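Local coordinates for NS3-like protein (Alongshan virus, PDB 6M40), which probably hydrolyses ATP and other ribonucleoside triphosphates to unwind RNA, as the helicase domain of a longer NS3-like viral protein, at residues P325-N334 with E345-A354. Sequence-based numbering, arbitrary orientation.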
loop_
_atom_site.group_PDB
_atom_site.type_symbol
_atom_site.label_atom_id
_atom_site.label_comp_id
_atom_site.label_asym_id
_atom_site.label_seq_id
_atom_site.Cartn_x
_atom_site.Cartn_y
_atom_site.Cartn_z
ATOM N N PRO A 325 -9.149 -10.625 7.397
ATOM C CA PRO A 325 -9.724 -10.254 8.700
ATOM C C PRO A 325 -8.733 -10.114 9.848
ATOM O O PRO A 325 -8.964 -9.282 10.738
ATOM C CB PRO A 325 -10.737 -11.385 8.969
ATOM C CG PRO A 325 -10.524 -12.415 7.848
ATOM C CD PRO A 325 -9.951 -11.657 6.716
ATOM N N ASP A 326 -7.658 -10.896 9.892
ATOM C CA ASP A 326 -6.692 -10.779 10.976
ATOM C C ASP A 326 -5.280 -10.753 10.394
ATOM O O ASP A 326 -4.422 -11.572 10.720
ATOM C CB ASP A 326 -6.885 -11.891 12.014
ATOM C CG ASP A 326 -7.141 -13.230 11.389
ATOM O OD1 ASP A 326 -6.416 -13.586 10.444
ATOM O OD2 ASP A 326 -8.057 -13.938 11.850
ATOM N N SER A 327 -5.045 -9.775 9.519
ATOM C CA SER A 327 -3.704 -9.502 9.033
ATOM C C SER A 327 -2.964 -8.608 10.018
ATOM O O SER A 327 -3.545 -7.725 10.659
ATOM C CB SER A 327 -3.740 -8.845 7.653
ATOM O OG SER A 327 -4.170 -7.491 7.723
ATOM N N VAL A 328 -1.664 -8.864 10.153
ATOM C CA VAL A 328 -0.887 -8.126 11.131
ATOM C C VAL A 328 -0.804 -6.637 10.818
ATOM O O VAL A 328 -0.505 -5.842 11.716
ATOM C CB VAL A 328 0.536 -8.700 11.264
ATOM C CG1 VAL A 328 1.294 -8.538 9.962
ATOM C CG2 VAL A 328 1.274 -8.014 12.408
ATOM N N THR A 329 -1.065 -6.232 9.575
ATOM C CA THR A 329 -1.181 -4.803 9.324
ATOM C C THR A 329 -2.415 -4.233 9.994
ATOM O O THR A 329 -2.399 -3.088 10.451
ATOM C CB THR A 329 -1.219 -4.505 7.828
ATOM O OG1 THR A 329 -2.155 -5.366 7.168
ATOM C CG2 THR A 329 0.165 -4.678 7.205
ATOM N N LEU A 330 -3.473 -5.031 10.107
ATOM C CA LEU A 330 -4.664 -4.559 10.804
ATOM C C LEU A 330 -4.441 -4.554 12.312
ATOM O O LEU A 330 -5.079 -3.776 13.033
ATOM C CB LEU A 330 -5.854 -5.425 10.421
ATOM C CG LEU A 330 -7.247 -4.795 10.449
ATOM C CD1 LEU A 330 -7.319 -3.441 9.749
ATOM C CD2 LEU A 330 -8.219 -5.762 9.802
ATOM N N LEU A 331 -3.522 -5.386 12.802
ATOM C CA LEU A 331 -3.148 -5.319 14.208
ATOM C C LEU A 331 -2.360 -4.048 14.512
ATOM O O LEU A 331 -2.712 -3.294 15.425
ATOM C CB LEU A 331 -2.348 -6.563 14.606
ATOM C CG LEU A 331 -1.644 -6.517 15.967
ATOM C CD1 LEU A 331 -2.649 -6.395 17.109
ATOM C CD2 LEU A 331 -0.766 -7.745 16.160
ATOM N N GLU A 332 -1.289 -3.782 13.754
ATOM C CA GLU A 332 -0.461 -2.618 14.066
ATOM C C GLU A 332 -1.242 -1.321 13.885
ATOM O O GLU A 332 -1.041 -0.368 14.645
ATOM C CB GLU A 332 0.808 -2.618 13.207
ATOM C CG GLU A 332 1.517 -3.975 13.191
ATOM C CD GLU A 332 3.004 -3.932 12.885
ATOM O OE1 GLU A 332 3.400 -3.377 11.845
ATOM O OE2 GLU A 332 3.777 -4.487 13.686
ATOM N N ALA A 333 -2.155 -1.270 12.916
ATOM C CA ALA A 333 -2.959 -0.065 12.740
ATOM C C ALA A 333 -3.879 0.170 13.938
ATOM O O ALA A 333 -3.958 1.290 14.460
ATOM C CB ALA A 333 -3.764 -0.147 11.443
ATOM N N ASN A 334 -4.575 -0.877 14.394
ATOM C CA ASN A 334 -5.481 -0.733 15.530
ATOM C C ASN A 334 -4.702 -0.461 16.811
ATOM O O ASN A 334 -5.147 0.315 17.662
ATOM C CB ASN A 334 -6.347 -1.987 15.690
ATOM C CG ASN A 334 -7.594 -1.975 14.799
ATOM O OD1 ASN A 334 -8.178 -0.926 14.528
ATOM N ND2 ASN A 334 -8.007 -3.159 14.347
ATOM N N GLU A 345 -10.568 -0.177 13.308
ATOM C CA GLU A 345 -10.921 -0.808 12.056
ATOM C C GLU A 345 -11.512 -2.191 12.295
ATOM O O GLU A 345 -11.062 -2.907 13.197
ATOM C CB GLU A 345 -9.697 -0.953 11.140
ATOM C CG GLU A 345 -8.958 0.336 10.848
ATOM C CD GLU A 345 -9.365 0.950 9.530
ATOM O OE1 GLU A 345 -9.576 2.178 9.484
ATOM O OE2 GLU A 345 -9.470 0.207 8.533
ATOM N N PRO A 346 -12.494 -2.599 11.494
ATOM C CA PRO A 346 -12.976 -3.984 11.560
ATOM C C PRO A 346 -11.826 -4.973 11.434
ATOM O O PRO A 346 -10.994 -4.872 10.531
ATOM C CB PRO A 346 -13.944 -4.075 10.371
ATOM C CG PRO A 346 -14.401 -2.664 10.140
ATOM C CD PRO A 346 -13.229 -1.796 10.498
ATOM N N CYS A 347 -11.797 -5.964 12.330
ATOM C CA CYS A 347 -10.715 -6.939 12.337
ATOM C C CYS A 347 -11.181 -8.253 12.954
ATOM O O CYS A 347 -12.252 -8.343 13.563
ATOM C CB CYS A 347 -9.483 -6.420 13.100
ATOM S SG CYS A 347 -9.761 -6.172 14.847
ATOM N N GLY A 348 -10.339 -9.274 12.802
ATOM C CA GLY A 348 -10.642 -10.606 13.287
ATOM C C GLY A 348 -10.636 -10.714 14.803
ATOM O O GLY A 348 -10.479 -9.742 15.541
ATOM N N ALA A 349 -10.838 -11.949 15.272
ATOM C CA ALA A 349 -10.843 -12.209 16.707
ATOM C C ALA A 349 -9.431 -12.369 17.249
ATOM O O ALA A 349 -9.152 -11.953 18.378
ATOM C CB ALA A 349 -11.678 -13.451 17.013
ATOM N N ALA A 350 -8.539 -12.975 16.461
ATOM C CA ALA A 350 -7.158 -13.144 16.878
ATOM C C ALA A 350 -6.414 -11.820 16.966
ATOM O O ALA A 350 -5.376 -11.757 17.631
ATOM C CB ALA A 350 -6.432 -14.080 15.918
ATOM N N VAL A 351 -6.906 -10.772 16.312
ATOM C CA VAL A 351 -6.295 -9.462 16.468
ATOM C C VAL A 351 -6.781 -8.800 17.751
ATOM O O VAL A 351 -5.981 -8.321 18.564
ATOM C CB VAL A 351 -6.572 -8.592 15.227
ATOM C CG1 VAL A 351 -6.146 -7.154 15.483
ATOM C CG2 VAL A 351 -5.851 -9.171 14.015
ATOM N N GLN A 352 -8.097 -8.781 17.962
ATOM C CA GLN A 352 -8.633 -8.263 19.214
ATOM C C GLN A 352 -7.929 -8.884 20.409
ATOM O O GLN A 352 -7.598 -8.187 21.372
ATOM C CB GLN A 352 -10.123 -8.544 19.312
ATOM C CG GLN A 352 -10.989 -7.789 18.358
ATOM C CD GLN A 352 -12.396 -8.325 18.402
ATOM O OE1 GLN A 352 -12.867 -8.764 19.448
ATOM N NE2 GLN A 352 -13.065 -8.324 17.269
ATOM N N GLN A 353 -7.744 -10.207 20.383
ATOM C CA GLN A 353 -6.983 -10.889 21.425
ATOM C C GLN A 353 -5.568 -10.331 21.518
ATOM O O GLN A 353 -5.061 -10.058 22.613
ATOM C CB GLN A 353 -6.958 -12.390 21.115
ATOM C CG GLN A 353 -6.366 -13.296 22.184
ATOM C CD GLN A 353 -4.851 -13.248 22.251
ATOM O OE1 GLN A 353 -4.280 -13.072 23.323
ATOM N NE2 GLN A 353 -4.194 -13.416 21.110
ATOM N N ALA A 354 -4.919 -10.147 20.366
ATOM C CA ALA A 354 -3.536 -9.701 20.362
ATOM C C ALA A 354 -3.413 -8.243 20.796
ATOM O O ALA A 354 -2.396 -7.856 21.384
ATOM C CB ALA A 354 -2.927 -9.910 18.975
#
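With its CG anti to the carbonyl carbon (chi1 -84°), the side chain of Asn334 lies across the backbone of Glu345, while Leu331 and Val351 each hold a branch anti to the backbone nitrogen, CG in the leucine and CG1 in the valine, and these branches face each other between the helices. The setting is a helix-loop-helix pair in an NS3-like helicase: helices 328-339 and 349-357 start side by side, their short segments inclined at 38° with axes 9.7 Å apart, and the extended residues 345-348 run back past the first helix to reach the second. It illustrates how one amide can fasten a returning loop to a helix. Asn334 OD1 accepts the N-H of Glu345 at 2.8 Å, in the carbonyl plane on a lone pair and nearly straight at 169°. From the other arm of the same amide, ND2 donates to Glu345 O at 3.3 Å, a longer bond whose donor is tilted from that carbonyl's plane. Together the two bonds fix the rotation of the amide. One turn earlier, Leu330 turns its two methyls to different parts of the loop, CD1 to Glu345 CB at 3.7 Å and CD2 to Cys347 CB at 3.6 Å. Between the helices, Leu331 CD1 touches both Val351 CG1 (3.9 Å) and the methyl of Ala354. Val276 of strand 264-276 also packs on Leu331, Val351 and Ala354, joining the pair to the mixed sheet; Lys126 of helix 123-136 touches Leu330. At the helix starts, beside Gly348, the N-cap of the second helix, Val351 CG2 rests against Asp326 CB at 3.5 Å.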